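PDB 3FIQ: odorant-binding protein 1F from Rattus norvegicus, which probably binds a wide variety of chemical odorants in the nasal epithelium, as a secreted carrier of the lipocalin family. Local coordinates for residues A[5-10]-A[88-93]; A[11-16]-A[41-46]; A[17-22]-A[122-127]. One frame throughout, in Å; residues are numbered along the deposited sequence.

Contact 1: residues A[5-10]-A[88-93]; sequences LDISPS and FHVLKK. With EDO (1,2-ethanediol), chain D.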
loop_
_atom_site.group_PDB
_atom_site.type_symbol
_atom_site.label_atom_id
_atom_site.label_comp_id
_atom_site.label_asym_id
_atom_site.label_seq_id
_atom_site.Cartn_x
_atom_site.Cartn_y
_atom_site.Cartn_z
ATOM N N LEU A 5 -4.141 3.052 -13.821
ATOM C CA LEU A 5 -5.485 3.528 -13.560
ATOM C C LEU A 5 -5.468 4.812 -12.755
ATOM O O LEU A 5 -4.846 4.867 -11.710
ATOM C CB LEU A 5 -6.187 2.503 -12.721
ATOM C CG LEU A 5 -6.397 1.156 -13.372
ATOM C CD1 LEU A 5 -6.962 0.208 -12.389
ATOM C CD2 LEU A 5 -7.332 1.376 -14.545
ATOM N N ASP A 6 -6.182 5.832 -13.201
ATOM C CA ASP A 6 -6.191 7.089 -12.452
ATOM C C ASP A 6 -7.147 6.950 -11.259
ATOM O O ASP A 6 -8.020 6.120 -11.261
ATOM C CB ASP A 6 -6.648 8.265 -13.326
ATOM C CG ASP A 6 -5.688 8.567 -14.472
ATOM O OD1 ASP A 6 -4.480 8.763 -14.241
ATOM O OD2 ASP A 6 -6.165 8.644 -15.626
ATOM N N ILE A 7 -6.944 7.758 -10.235
ATOM C CA ILE A 7 -7.906 7.858 -9.138
ATOM C C ILE A 7 -8.336 9.303 -8.926
ATOM O O ILE A 7 -7.574 10.266 -9.132
ATOM C CB ILE A 7 -7.321 7.331 -7.800
ATOM C CG1 ILE A 7 -5.925 7.881 -7.593
ATOM C CG2 ILE A 7 -7.339 5.881 -7.804
ATOM C CD1 ILE A 7 -5.221 7.315 -6.371
ATOM N N SER A 8 -9.580 9.435 -8.495
ATOM C CA SER A 8 -10.159 10.739 -8.262
ATOM C C SER A 8 -10.348 10.973 -6.808
ATOM O O SER A 8 -10.381 10.079 -6.011
ATOM C CB SER A 8 -11.500 10.824 -8.962
ATOM O OG SER A 8 -12.410 10.050 -8.302
ATOM N N PRO A 9 -10.469 12.209 -6.416
ATOM C CA PRO A 9 -10.765 12.443 -5.019
ATOM C C PRO A 9 -11.993 11.722 -4.502
ATOM O O PRO A 9 -12.020 11.229 -3.348
ATOM C CB PRO A 9 -10.953 13.936 -4.923
ATOM C CG PRO A 9 -10.313 14.480 -6.195
ATOM C CD PRO A 9 -10.241 13.442 -7.197
ATOM N N SER A 10 -13.074 11.742 -5.279
ATOM C CA SER A 10 -14.284 11.067 -4.854
ATOM C C SER A 10 -14.025 9.586 -4.633
ATOM O O SER A 10 -14.595 8.977 -3.702
ATOM C CB SER A 10 -15.356 11.188 -5.956
ATOM O OG SER A 10 -15.820 12.525 -6.038
ATOM N N PHE A 88 4.819 4.694 -6.633
ATOM C CA PHE A 88 3.642 3.863 -6.535
ATOM C C PHE A 88 2.542 4.209 -7.496
ATOM O O PHE A 88 2.424 5.336 -7.956
ATOM C CB PHE A 88 3.159 3.781 -5.073
ATOM C CG PHE A 88 2.581 5.024 -4.485
ATOM C CD1 PHE A 88 3.362 5.927 -3.755
ATOM C CD2 PHE A 88 1.211 5.247 -4.601
ATOM C CE1 PHE A 88 2.778 7.033 -3.173
ATOM C CE2 PHE A 88 0.642 6.362 -4.009
ATOM C CZ PHE A 88 1.399 7.215 -3.280
ATOM N N HIS A 89 1.739 3.213 -7.863
ATOM C CA HIS A 89 0.639 3.460 -8.782
ATOM C C HIS A 89 -0.464 2.431 -8.553
ATOM O O HIS A 89 -0.276 1.455 -7.833
ATOM C CB HIS A 89 1.129 3.498 -10.263
ATOM C CG HIS A 89 1.606 2.192 -10.831
ATOM N ND1 HIS A 89 2.811 1.611 -10.516
ATOM C CD2 HIS A 89 1.044 1.374 -11.752
ATOM C CE1 HIS A 89 2.961 0.484 -11.200
ATOM N NE2 HIS A 89 1.893 0.308 -11.934
ATOM N N VAL A 90 -1.616 2.622 -9.201
ATOM C CA VAL A 90 -2.775 1.769 -8.972
ATOM C C VAL A 90 -2.823 0.652 -10.008
ATOM O O VAL A 90 -2.721 0.915 -11.188
ATOM C CB VAL A 90 -4.025 2.633 -9.081
ATOM C CG1 VAL A 90 -5.306 1.733 -8.955
ATOM C CG2 VAL A 90 -4.019 3.697 -7.974
ATOM N N LEU A 91 -2.853 -0.578 -9.583
ATOM C CA LEU A 91 -2.922 -1.694 -10.491
ATOM C C LEU A 91 -4.348 -2.129 -10.693
ATOM O O LEU A 91 -4.722 -2.651 -11.752
ATOM C CB LEU A 91 -2.215 -2.936 -9.933
ATOM C CG LEU A 91 -0.793 -2.941 -9.624
ATOM C CD1 LEU A 91 -0.366 -4.290 -9.023
ATOM C CD2 LEU A 91 -0.009 -2.642 -10.893
ATOM N N LYS A 92 -5.191 -1.980 -9.697
ATOM C CA LYS A 92 -6.569 -2.422 -9.795
ATOM C C LYS A 92 -7.380 -1.614 -8.857
ATOM O O LYS A 92 -6.953 -1.277 -7.781
ATOM C CB LYS A 92 -6.729 -3.886 -9.420
ATOM C CG LYS A 92 -8.183 -4.346 -9.162
ATOM C CD LYS A 92 -8.234 -5.525 -8.192
ATOM C CE LYS A 92 -9.616 -5.741 -7.643
ATOM N NZ LYS A 92 -10.374 -6.553 -8.607
ATOM N N LYS A 93 -8.600 -1.284 -9.251
ATOM C CA LYS A 93 -9.436 -0.580 -8.301
ATOM C C LYS A 93 -10.914 -0.923 -8.515
ATOM O O LYS A 93 -11.368 -1.076 -9.661
ATOM C CB LYS A 93 -9.264 0.929 -8.315
ATOM C CG LYS A 93 -9.450 1.616 -9.611
ATOM C CD LYS A 93 -9.693 3.145 -9.494
ATOM C CE LYS A 93 -10.422 3.551 -10.779
ATOM N NZ LYS A 93 -10.468 4.960 -11.071
HETATM C C1 EDO D . -17.158 7.254 -4.828
HETATM O O1 EDO D . -16.570 6.895 -3.560
HETATM C C2 EDO D . -17.158 6.081 -5.780
HETATM O O2 EDO D . -16.049 5.185 -5.584
HETATM O O HOH W 1 -1.794 4.916 -11.014
#
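L5 and I7 lean on V90 and K93 where strand 85-93 of the lipocalin β-barrel turns a corner at a classic β bulge, L91 and K92 both facing F99 of the next strand. The contact is a worked example of how chain ahead of a barrel can be fastened to it without adding a strand. Apolar packing does much of the work. L5 CB meets V90 CG1 at 3.9 Å, while L5 CD1 reaches round the corner to within 3.7 Å of K92 CA. I7 and V90 cross obliquely with their CG2 methyls 4.0 Å apart, and I7 also touches L51 of strand 50-59 and Y78 of strand 78-81.

Polar links flank this packing. A water donates to L5 O and accepts from V90 N, its oxygen 2.9 Å from that nitrogen, so it bridges the two backbones. K93 sets CG between its own backbone N and carbonyl carbon (chi1 55°), and the chain runs on extended, its CD against I7 CG2. The ammonium is shared: E11 forms a salt bridge with it, and K93 NZ also donates to D6 O over 2.7 Å, nearly along the C=O axis.

Contact 2: residues A[11-16]-A[41-46]; sequences EVNGDW and HMECGD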
loop_
_atom_site.group_PDB
_atom_site.type_symbol
_atom_site.label_atom_id
_atom_site.label_comp_id
_atom_site.label_asym_id
_atom_site.label_seq_id
_atom_site.Cartn_x
_atom_site.Cartn_y
_atom_site.Cartn_z
ATOM N N GLU A 11 -13.186 8.970 -5.458
ATOM C CA GLU A 11 -12.860 7.550 -5.300
ATOM C C GLU A 11 -12.058 7.266 -4.035
ATOM O O GLU A 11 -12.332 6.304 -3.275
ATOM C CB GLU A 11 -12.095 7.005 -6.494
ATOM C CG GLU A 11 -12.991 6.802 -7.739
ATOM C CD GLU A 11 -12.249 6.579 -9.015
ATOM O OE1 GLU A 11 -11.112 7.013 -9.179
ATOM O OE2 GLU A 11 -12.844 5.989 -9.929
ATOM N N VAL A 12 -11.087 8.117 -3.785
ATOM C CA VAL A 12 -10.157 7.770 -2.709
ATOM C C VAL A 12 -10.372 8.419 -1.342
ATOM O O VAL A 12 -9.959 7.831 -0.355
ATOM C CB VAL A 12 -8.702 7.956 -3.116
ATOM C CG1 VAL A 12 -8.379 7.262 -4.386
ATOM C CG2 VAL A 12 -8.442 9.310 -3.253
ATOM N N ASN A 13 -11.027 9.560 -1.226
ATOM C CA ASN A 13 -11.031 10.295 -0.010
ATOM C C ASN A 13 -11.812 9.569 1.070
ATOM O O ASN A 13 -12.961 9.211 0.882
ATOM C CB ASN A 13 -11.564 11.697 -0.232
ATOM C CG ASN A 13 -10.548 12.587 -0.909
ATOM O OD1 ASN A 13 -9.528 12.138 -1.359
ATOM N ND2 ASN A 13 -10.907 13.827 -1.079
ATOM N N GLY A 14 -11.195 9.308 2.199
ATOM C CA GLY A 14 -11.876 8.623 3.278
ATOM C C GLY A 14 -10.967 7.651 3.990
ATOM O O GLY A 14 -9.763 7.635 3.703
ATOM N N ASP A 15 -11.551 6.834 4.863
ATOM C CA ASP A 15 -10.772 5.868 5.614
ATOM C C ASP A 15 -10.523 4.632 4.760
ATOM O O ASP A 15 -11.381 4.195 3.991
ATOM C CB ASP A 15 -11.579 5.468 6.837
ATOM C CG ASP A 15 -11.692 6.552 7.895
ATOM O OD1 ASP A 15 -10.939 7.521 7.941
ATOM O OD2 ASP A 15 -12.584 6.362 8.778
ATOM N N TRP A 16 -9.342 4.039 4.963
ATOM C CA TRP A 16 -8.907 2.826 4.274
ATOM C C TRP A 16 -8.100 2.051 5.264
ATOM O O TRP A 16 -7.525 2.592 6.193
ATOM C CB TRP A 16 -8.000 3.137 3.072
ATOM C CG TRP A 16 -8.727 3.740 1.901
ATOM C CD1 TRP A 16 -8.996 5.049 1.751
ATOM C CD2 TRP A 16 -9.312 3.067 0.783
ATOM N NE1 TRP A 16 -9.691 5.237 0.605
ATOM C CE2 TRP A 16 -9.906 4.024 -0.002
ATOM C CE3 TRP A 16 -9.333 1.740 0.353
ATOM C CZ2 TRP A 16 -10.549 3.728 -1.220
ATOM C CZ3 TRP A 16 -9.946 1.444 -0.821
ATOM C CH2 TRP A 16 -10.553 2.413 -1.603
ATOM N N HIS A 41 -6.092 6.380 6.246
ATOM C CA HIS A 41 -6.861 7.394 5.524
ATOM C C HIS A 41 -6.124 7.848 4.313
ATOM O O HIS A 41 -4.888 7.864 4.310
ATOM C CB HIS A 41 -7.086 8.613 6.473
ATOM C CG HIS A 41 -8.132 9.593 6.031
ATOM N ND1 HIS A 41 -7.827 10.673 5.223
ATOM C CD2 HIS A 41 -9.488 9.644 6.242
ATOM C CE1 HIS A 41 -8.951 11.346 4.967
ATOM N NE2 HIS A 41 -9.948 10.775 5.596
ATOM N N MET A 42 -6.875 8.232 3.277
ATOM C CA MET A 42 -6.319 8.869 2.075
ATOM C C MET A 42 -7.080 10.095 1.743
ATOM O O MET A 42 -8.330 10.184 1.925
ATOM C CB MET A 42 -6.345 7.900 0.910
ATOM C CG MET A 42 -5.490 6.688 1.103
ATOM S SD MET A 42 -5.009 5.778 -0.402
ATOM C CE MET A 42 -6.541 4.985 -0.801
ATOM N N GLU A 43 -6.362 11.105 1.218
ATOM C CA GLU A 43 -7.041 12.308 0.809
ATOM C C GLU A 43 -6.310 12.987 -0.326
ATOM O O GLU A 43 -5.115 13.217 -0.218
ATOM C CB GLU A 43 -7.152 13.272 1.973
ATOM C CG GLU A 43 -7.806 14.568 1.669
ATOM C CD GLU A 43 -7.591 15.589 2.788
ATOM O OE1 GLU A 43 -6.868 15.312 3.780
ATOM O OE2 GLU A 43 -8.109 16.693 2.632
ATOM N N CYS A 44 -6.983 13.310 -1.429
ATOM C CA CYS A 44 -6.366 14.182 -2.403
ATOM C C CYS A 44 -7.337 15.242 -2.869
ATOM O O CYS A 44 -8.536 15.169 -2.561
ATOM C CB CYS A 44 -5.795 13.440 -3.598
ATOM S SG CYS A 44 -6.940 12.177 -4.371
ATOM N N GLY A 45 -6.824 16.198 -3.654
ATOM C CA GLY A 45 -7.607 17.300 -4.160
ATOM C C GLY A 45 -7.662 17.260 -5.654
ATOM O O GLY A 45 -7.452 16.232 -6.254
ATOM N N ASP A 46 -7.987 18.389 -6.247
ATOM C CA ASP A 46 -7.996 18.544 -7.682
ATOM C C ASP A 46 -7.043 17.563 -8.375
ATOM O O ASP A 46 -5.789 17.566 -8.116
ATOM C CB ASP A 46 -7.591 19.987 -7.996
ATOM C CG ASP A 46 -8.448 21.013 -7.240
ATOM O OD1 ASP A 46 -9.671 21.081 -7.532
ATOM O OD2 ASP A 46 -7.910 21.748 -6.368
#
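The amide of N13 takes the place of a peptide group against C44. Its OD1 accepts from C44 N at 2.8 Å and its ND2 donates to C44 O at 3.1 Å, the latter bond lying in both the amide plane and the carbonyl plane. Two bonds to one residue fix the rotation of the amide, and they continue the strand pairing past the point where the backbone of 11-16 leaves the sheet for helix 9-12. The true backbone pairing follows at once: G14 and M42 form an antiparallel hydrogen-bonded pair, G14 N to M42 O and M42 N to G14 O both 3.0 Å. G14 opens the G-X-W signature of lipocalins, and its phi of 142° would jam a CB against the carbonyl oxygen of N13.

Beyond it, D15 and H41 form a non-hydrogen-bonded pair. The imidazole of H41 lies with one face against G14 O, 3.2 Å above the ring plane and nearer its rim than its centre, while D15 OD1 approaches the edge in plane, 3.1 Å from H41 CD2. On the other face of the sheet M42 bends at its thioether (chi3 -74°), which brings CE over the five-membered ring of W16. This CH-pi contact places M42 CE 3.4 Å from the W16 ring centroid and only 7° off the normal. The indole is also held at its edge, where W16 NE1 donates to V12 O at 2.8 Å and so ties the signature tryptophan to the end of the helix.

Further out, K120, just past strand 111-119, makes a cation-pi contact with W16 and donates to D15 O. W16 and M42 both touch I98 of strand 97-105, H41 and E43 pair with strand 50-59, and C44 is joined to C48 by a disulfide.

Contact 3: residues A[17-22]-A[122-127]; sequences RTLYIV and EDLNKA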
loop_
_atom_site.group_PDB
_atom_site.type_symbol
_atom_site.label_atom_id
_atom_site.label_comp_id
_atom_site.label_asym_id
_atom_site.label_seq_id
_atom_site.Cartn_x
_atom_site.Cartn_y
_atom_site.Cartn_z
ATOM N N ARG A 17 -8.029 0.754 5.046
ATOM C CA ARG A 17 -7.192 -0.120 5.834
ATOM C C ARG A 17 -6.403 -0.999 4.924
ATOM O O ARG A 17 -6.695 -1.151 3.743
ATOM C CB ARG A 17 -8.064 -1.067 6.706
ATOM C CG ARG A 17 -8.937 -2.060 5.915
ATOM C CD ARG A 17 -10.023 -2.743 6.764
ATOM N NE ARG A 17 -9.449 -3.523 7.818
ATOM C CZ ARG A 17 -10.049 -3.958 8.925
ATOM N NH1 ARG A 17 -11.340 -3.734 9.148
ATOM N NH2 ARG A 17 -9.333 -4.648 9.822
ATOM N N THR A 18 -5.329 -1.568 5.463
ATOM C CA THR A 18 -4.516 -2.505 4.698
ATOM C C THR A 18 -4.969 -3.899 4.981
ATOM O O THR A 18 -4.947 -4.364 6.143
ATOM C CB THR A 18 -3.066 -2.384 5.069
ATOM O OG1 THR A 18 -2.606 -1.055 4.849
ATOM C CG2 THR A 18 -2.197 -3.335 4.208
ATOM N N LEU A 19 -5.282 -4.626 3.906
ATOM C CA LEU A 19 -5.655 -6.035 4.020
ATOM C C LEU A 19 -4.499 -6.990 3.848
ATOM O O LEU A 19 -4.313 -7.888 4.676
ATOM C CB LEU A 19 -6.751 -6.378 3.006
ATOM C CG LEU A 19 -8.051 -5.574 3.093
ATOM C CD1 LEU A 19 -9.119 -6.163 2.172
ATOM C CD2 LEU A 19 -8.566 -5.576 4.486
ATOM N N TYR A 20 -3.688 -6.802 2.782
ATOM C CA TYR A 20 -2.579 -7.664 2.501
ATOM C C TYR A 20 -1.438 -6.828 1.979
ATOM O O TYR A 20 -1.653 -5.810 1.327
ATOM C CB TYR A 20 -2.914 -8.694 1.401
ATOM C CG TYR A 20 -3.948 -9.731 1.799
ATOM C CD1 TYR A 20 -3.539 -10.919 2.395
ATOM C CD2 TYR A 20 -5.282 -9.513 1.593
ATOM C CE1 TYR A 20 -4.507 -11.845 2.814
ATOM C CE2 TYR A 20 -6.234 -10.415 2.042
ATOM C CZ TYR A 20 -5.846 -11.588 2.572
ATOM O OH TYR A 20 -6.825 -12.472 2.994
ATOM N N ILE A 21 -0.204 -7.279 2.256
ATOM C CA ILE A 21 0.958 -6.727 1.565
ATOM C C ILE A 21 1.820 -7.878 1.115
ATOM O O ILE A 21 2.082 -8.774 1.885
ATOM C CB ILE A 21 1.816 -5.824 2.491
ATOM C CG1 ILE A 21 1.006 -4.787 3.213
ATOM C CG2 ILE A 21 2.926 -5.177 1.731
ATOM C CD1 ILE A 21 1.792 -3.969 4.231
ATOM N N VAL A 22 2.332 -7.851 -0.123
ATOM C CA VAL A 22 3.279 -8.873 -0.534
ATOM C C VAL A 22 4.495 -8.180 -1.140
ATOM O O VAL A 22 4.360 -7.141 -1.784
ATOM C CB VAL A 22 2.658 -9.845 -1.453
ATOM C CG1 VAL A 22 2.267 -9.241 -2.700
ATOM C CG2 VAL A 22 3.593 -11.075 -1.685
ATOM N N GLU A 122 -13.188 -5.664 5.286
ATOM C CA GLU A 122 -12.174 -6.420 6.007
ATOM C C GLU A 122 -11.595 -7.560 5.181
ATOM O O GLU A 122 -10.552 -8.094 5.531
ATOM C CB GLU A 122 -12.713 -6.972 7.344
ATOM C CG GLU A 122 -13.621 -8.148 7.270
ATOM C CD GLU A 122 -13.691 -8.888 8.607
ATOM O OE1 GLU A 122 -13.272 -8.284 9.630
ATOM O OE2 GLU A 122 -14.159 -10.053 8.620
ATOM N N ASP A 123 -12.262 -7.973 4.124
ATOM C CA ASP A 123 -11.801 -9.165 3.364
ATOM C C ASP A 123 -11.760 -8.982 1.859
ATOM O O ASP A 123 -12.555 -8.248 1.314
ATOM C CB ASP A 123 -12.706 -10.386 3.639
ATOM C CG ASP A 123 -14.221 -10.072 3.569
ATOM O OD1 ASP A 123 -14.801 -9.849 2.463
ATOM O OD2 ASP A 123 -14.861 -10.110 4.654
ATOM N N LEU A 124 -10.860 -9.701 1.196
ATOM C CA LEU A 124 -10.981 -10.012 -0.220
ATOM C C LEU A 124 -11.863 -11.230 -0.410
ATOM O O LEU A 124 -11.877 -12.182 0.408
ATOM C CB LEU A 124 -9.603 -10.315 -0.834
ATOM C CG LEU A 124 -8.644 -9.120 -0.880
ATOM C CD1 LEU A 124 -7.324 -9.575 -1.568
ATOM C CD2 LEU A 124 -9.282 -7.931 -1.605
ATOM N N ASN A 125 -12.542 -11.283 -1.561
ATOM C CA ASN A 125 -13.212 -12.507 -1.949
ATOM C C ASN A 125 -12.208 -13.479 -2.640
ATOM O O ASN A 125 -11.044 -13.155 -2.861
ATOM C CB ASN A 125 -14.489 -12.170 -2.765
ATOM C CG ASN A 125 -14.191 -11.544 -4.120
ATOM O OD1 ASN A 125 -13.292 -11.963 -4.830
ATOM N ND2 ASN A 125 -14.982 -10.546 -4.494
ATOM N N LYS A 126 -12.679 -14.682 -2.972
ATOM C CA LYS A 126 -11.763 -15.684 -3.455
ATOM C C LYS A 126 -11.179 -15.260 -4.799
ATOM O O LYS A 126 -10.005 -15.457 -5.059
ATOM C CB LYS A 126 -12.457 -17.085 -3.560
ATOM C CG LYS A 126 -11.523 -18.149 -4.123
ATOM C CD LYS A 126 -12.159 -19.569 -4.148
ATOM C CE LYS A 126 -13.482 -19.619 -4.903
ATOM N NZ LYS A 126 -13.325 -19.212 -6.331
ATOM N N ALA A 127 -12.008 -14.706 -5.667
ATOM C CA ALA A 127 -11.562 -14.214 -6.935
ATOM C C ALA A 127 -10.462 -13.124 -6.805
ATOM O O ALA A 127 -9.480 -13.105 -7.569
ATOM C CB ALA A 127 -12.742 -13.687 -7.720
HETATM O O HOH W 2 -9.411 -11.467 3.089
#
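L19 and Y20 of strand 14-23 receive the loop that leaves the lipocalin barrel and leads into helix 126-138, the long helix packed against its outside. These consecutive residues both point toward the loop because the strand kinks at L19, whose psi is -49°. L124 fits against the pair with its two branches divided: L124 CD1 lies 3.8 Å from Y20 CD2, oblique to the ring, and L124 CD2 lies 4.2 Å from L19 CD1. The other branch of L19 presses on the backbone, with L19 CD2 3.4 Å from E122 O. An alanine in place of L124 would probably cost Y20 CD2 and L19 CD1 the branches that pack on them from the loop and open a gap there.

A water in the plane of the Y20 ring, at its edge, hydrogen-bonds to Y20 OH at 2.8 Å and accepts from L124 N at 3.0 Å. The Y20 ring also stacks with that of H148, of the short strand 147-148. At the far end R17 and E122 run alongside each other in the same direction, and E122 CB sits over one face of the guanidinium, 4.0 Å from R17 NH1. N125 then caps the helix, its OD1 accepting from Q128 N.

No direct hydrogen bond spans the contact, and the charged atoms of R17 and E122 do not meet, so strand and loop are held mainly by the packing of L19, Y20 and L124, with a water as the polar link between Y20 OH and L124 N.

How the contacts relate
From the N terminus, the chain first meets strand 85-93 through residues 5-10, and contact 1 thereby closes the longer loop within which contact 2 is nested. Contact 2 follows at once, joining the end of helix 9-12 and the start of strand 14-23 to strand 38-44. The two touch directly: I7 packs on V12, and P9 on C44 and G45. Contact 3 takes up the same strand where contact 2 leaves it, but runs to the approach to helix 126-138, so its loop crosses those of both others. Its centre lies about 17 Å from that of contact 1. Together they tie the N-terminal segment, the barrel sheet and helix 126-138.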